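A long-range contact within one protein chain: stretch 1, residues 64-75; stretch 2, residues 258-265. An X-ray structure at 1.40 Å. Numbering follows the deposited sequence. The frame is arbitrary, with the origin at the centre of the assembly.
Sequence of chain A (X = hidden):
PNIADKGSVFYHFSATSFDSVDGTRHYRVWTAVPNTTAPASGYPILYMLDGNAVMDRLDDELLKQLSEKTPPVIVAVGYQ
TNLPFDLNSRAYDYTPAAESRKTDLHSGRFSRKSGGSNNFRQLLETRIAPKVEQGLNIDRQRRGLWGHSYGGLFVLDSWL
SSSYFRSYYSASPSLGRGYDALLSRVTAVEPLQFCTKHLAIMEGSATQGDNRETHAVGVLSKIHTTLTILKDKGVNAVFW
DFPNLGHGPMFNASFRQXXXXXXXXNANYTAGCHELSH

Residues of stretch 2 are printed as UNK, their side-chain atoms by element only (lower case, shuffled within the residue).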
# COMPACT_ATOMS: atom_id res chain seq x y z
N LYS A 64 -0.47 -19.66 -3.95
CA LYS A 64 0.45 -20.81 -3.98
C LYS A 64 1.88 -20.36 -3.96
O LYS A 64 2.71 -20.80 -3.20
CB LYS A 64 0.09 -21.64 -5.21
CG LYS A 64 1.08 -22.77 -5.47
CD LYS A 64 0.57 -23.52 -6.71
CE LYS A 64 1.53 -24.57 -7.22
NZ LYS A 64 2.46 -24.07 -8.27
N GLN A 65 2.22 -19.35 -4.81
CA GLN A 65 3.61 -18.92 -4.87
C GLN A 65 4.10 -18.24 -3.58
O GLN A 65 5.18 -18.33 -3.08
CB GLN A 65 3.80 -17.98 -6.09
CG GLN A 65 5.24 -17.57 -6.32
CD GLN A 65 6.13 -18.78 -6.72
OE1 GLN A 65 5.62 -19.60 -7.50
NE2 GLN A 65 7.33 -18.84 -6.19
N LEU A 66 3.18 -17.40 -2.99
CA LEU A 66 3.50 -16.84 -1.69
C LEU A 66 3.81 -17.86 -0.62
O LEU A 66 4.65 -17.68 0.25
CB LEU A 66 2.31 -15.97 -1.19
CG LEU A 66 2.01 -14.73 -2.05
CD1 LEU A 66 0.79 -14.03 -1.44
CD2 LEU A 66 3.14 -13.74 -2.14
N SER A 67 3.05 -18.97 -0.79
CA SER A 67 3.23 -20.03 0.22
C SER A 67 4.51 -20.81 -0.00
O SER A 67 4.89 -21.69 0.78
CB SER A 67 1.99 -20.92 0.12
OG SER A 67 0.79 -20.26 0.40
N GLU A 68 5.27 -20.56 -1.08
CA GLU A 68 6.55 -21.24 -1.28
C GLU A 68 7.61 -20.67 -0.37
O GLU A 68 8.64 -21.26 -0.07
CB GLU A 68 7.06 -21.11 -2.74
CG GLU A 68 6.25 -21.84 -3.81
CD GLU A 68 6.25 -23.35 -3.72
OE1 GLU A 68 7.34 -23.93 -3.51
OE2 GLU A 68 5.19 -23.98 -3.87
N LYS A 69 7.44 -19.42 0.05
CA LYS A 69 8.37 -18.72 0.90
C LYS A 69 7.68 -18.46 2.23
O LYS A 69 7.18 -19.45 2.80
CB LYS A 69 8.89 -17.45 0.19
CG LYS A 69 9.87 -17.91 -0.90
CD LYS A 69 9.80 -17.10 -2.18
CE LYS A 69 11.01 -17.28 -3.08
NZ LYS A 69 10.78 -17.89 -4.42
N THR A 70 7.61 -17.26 2.73
CA THR A 70 6.91 -16.94 3.97
C THR A 70 5.60 -16.21 3.67
O THR A 70 5.65 -14.98 3.56
CB THR A 70 7.81 -16.06 4.84
OG1 THR A 70 9.04 -16.79 5.07
CG2 THR A 70 7.23 -15.83 6.23
N PRO A 71 4.48 -16.84 3.46
CA PRO A 71 3.26 -16.15 3.00
C PRO A 71 2.86 -15.13 4.03
O PRO A 71 2.85 -15.31 5.25
CB PRO A 71 2.20 -17.25 2.77
CG PRO A 71 2.66 -18.35 3.67
CD PRO A 71 4.19 -18.30 3.62
N PRO A 72 2.49 -13.93 3.52
CA PRO A 72 2.06 -12.88 4.45
C PRO A 72 0.58 -12.90 4.76
O PRO A 72 -0.21 -13.37 3.94
CB PRO A 72 2.39 -11.58 3.62
CG PRO A 72 2.09 -12.04 2.22
CD PRO A 72 2.58 -13.46 2.12
N VAL A 73 0.24 -12.29 5.90
CA VAL A 73 -1.14 -11.82 6.06
C VAL A 73 -1.41 -10.65 5.08
O VAL A 73 -0.52 -9.79 4.95
CB VAL A 73 -1.42 -11.40 7.50
CG1 VAL A 73 -2.77 -10.78 7.76
CG2 VAL A 73 -1.29 -12.68 8.41
N ILE A 74 -2.57 -10.71 4.45
CA ILE A 74 -2.89 -9.66 3.45
C ILE A 74 -4.10 -8.92 4.00
O ILE A 74 -5.15 -9.52 4.32
CB ILE A 74 -3.25 -10.31 2.13
CG1 ILE A 74 -2.16 -11.31 1.66
CG2 ILE A 74 -3.54 -9.23 1.12
CD1 ILE A 74 -2.49 -11.90 0.30
N VAL A 75 -4.02 -7.60 4.12
CA VAL A 75 -5.15 -6.80 4.59
C VAL A 75 -5.55 -5.91 3.43
O VAL A 75 -4.79 -4.97 3.13
CB VAL A 75 -4.86 -5.96 5.85
CG1 VAL A 75 -6.07 -5.17 6.25
CG2 VAL A 75 -4.37 -6.88 6.97
N UNK A 258 4.81 -6.73 -4.80
CA UNK A 258 4.96 -6.35 -3.39
C UNK A 258 4.67 -7.54 -2.46
O UNK A 258 5.44 -7.71 -1.53
c UNK A 258 4.05 -5.15 -3.11
N UNK A 259 3.59 -8.23 -2.78
CA UNK A 259 3.36 -9.43 -1.91
C UNK A 259 4.52 -10.40 -2.00
O UNK A 259 4.99 -10.98 -1.02
c UNK A 259 2.04 -10.05 -2.35
c UNK A 259 0.57 -9.58 -0.38
c UNK A 259 -0.47 -9.79 -2.66
c UNK A 259 0.78 -9.34 -1.91
N UNK A 260 4.99 -10.65 -3.22
CA UNK A 260 6.09 -11.63 -3.37
C UNK A 260 7.33 -11.18 -2.64
O UNK A 260 8.07 -11.94 -1.99
c UNK A 260 6.35 -11.86 -4.86
c UNK A 260 5.34 -14.14 -5.30
c UNK A 260 5.36 -12.43 -7.08
c UNK A 260 5.26 -12.64 -5.58
N UNK A 261 7.62 -9.86 -2.72
CA UNK A 261 8.79 -9.34 -2.03
C UNK A 261 8.67 -9.50 -0.50
O UNK A 261 9.65 -9.92 0.13
c UNK A 261 8.96 -7.86 -2.46
c UNK A 261 10.27 -7.27 -1.98
o UNK A 261 10.24 -6.28 -1.24
o UNK A 261 11.41 -7.74 -2.23
N UNK A 262 7.48 -9.15 0.05
CA UNK A 262 7.39 -9.21 1.52
C UNK A 262 7.35 -10.70 1.97
O UNK A 262 7.71 -10.91 3.14
c UNK A 262 6.20 -8.38 2.03
c UNK A 262 4.88 -9.13 1.95
c UNK A 262 5.31 -6.96 3.88
c UNK A 262 6.48 -7.81 3.45
N UNK A 263 6.97 -11.59 1.09
CA UNK A 263 7.03 -13.04 1.44
C UNK A 263 8.46 -13.52 1.46
O UNK A 263 8.67 -14.69 1.86
o UNK A 263 6.97 -14.08 -0.76
c UNK A 263 6.21 -13.83 0.43
N UNK A 264 9.48 -12.76 1.06
CA UNK A 264 10.84 -13.25 1.06
C UNK A 264 11.47 -13.64 -0.25
O UNK A 264 12.59 -14.23 -0.30
N UNK A 265 10.82 -13.29 -1.38
CA UNK A 265 11.42 -13.69 -2.66
C UNK A 265 12.80 -13.11 -2.87
O UNK A 265 13.69 -13.84 -3.35
c UNK A 265 10.81 -13.74 -5.14
c UNK A 265 10.44 -13.25 -3.77
o UNK A 265 9.82 -12.34 -6.81
c UNK A 265 9.72 -13.43 -6.15
o UNK A 265 8.84 -14.26 -6.34
O HOH W 1 8.45 -16.48 -4.82
O HOH W 2 6.79 -16.19 -2.63

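Position 258 carries a single side-chain carbon, which lies beyond the reach of stretch 1; one carbon and nothing more is alanine, Ala258.

At position 259 there are four carbons, forked at the second, and no polar atom. The side chain points toward stretch 1, where one fork tip lies 3.8 Å from CG1 of Ile74 and 3.9 Å from CG of Pro72. Four carbons forked at the second, with the stretch 1 neighbours of the side chain all apolar (Leu66, Pro72, Ile74), identify Leu259. Its CB also packs against CD2 of Leu66, at 3.9 Å.

Position 260 shows the same four-carbon fork, again branching at the second atom. One tip lies 3.6 Å from CG of Gln65 and 3.9 Å from CD2 of Leu66, so the residue is a second leucine, Leu260.

Position 261 has two carbons, the second bearing two oxygens: a short carboxylate, Asp261. It points away from stretch 1, and one of its oxygens is hydrogen-bonded elsewhere in the structure.

At position 262 four carbons recur, but the fork is at the first and one arm is two carbons long. This is Ile262, whose short arm, CG2, meets CB of Pro72 at 3.9 Å.

Position 263 holds one carbon followed by one oxygen. The carbon lies 4.0 Å from both CD2 of Leu66 and CD of Pro72, with no second carbon branching from it; the residue is Ser263. Its OG donates to O of Leu260 (2.7 Å), turning the hydroxyl back onto the helix, and accepts from water 2, which also donates to O of Gln65.

Position 264 has no side-chain atoms. Its phi of 104° would jam a CB against the preceding carbonyl oxygen, as befits Gly264, which closes the helix in a Schellman motif.

Position 265 has three carbons, the third carrying two oxygens, hence Glu265. Its CA lies 3.6 Å from CE of Lys69. OE1 remains 4.5 Å from NZ of Lys69, beyond a salt bridge, but water 1 links them while also accepting from NE2 of Gln65.

The contact combines an apolar patch with a polar latch. Leu66, Pro72 and Ile74 pack against Leu259, Leu260 and Ile262, while the direct hydrogen bond between the stretches runs from N of Thr70 to O of Ser263 (2.9 Å, 158°). A CA-H...O contact from CA of Ser263 to O of Thr70 (3.2 Å) returns in the other direction, so the backbones meet closely where the helix ends. Around the more exposed Lys69 and Glu265, water completes the join.

Stretch 2, residues 258-265: ALLDISGE
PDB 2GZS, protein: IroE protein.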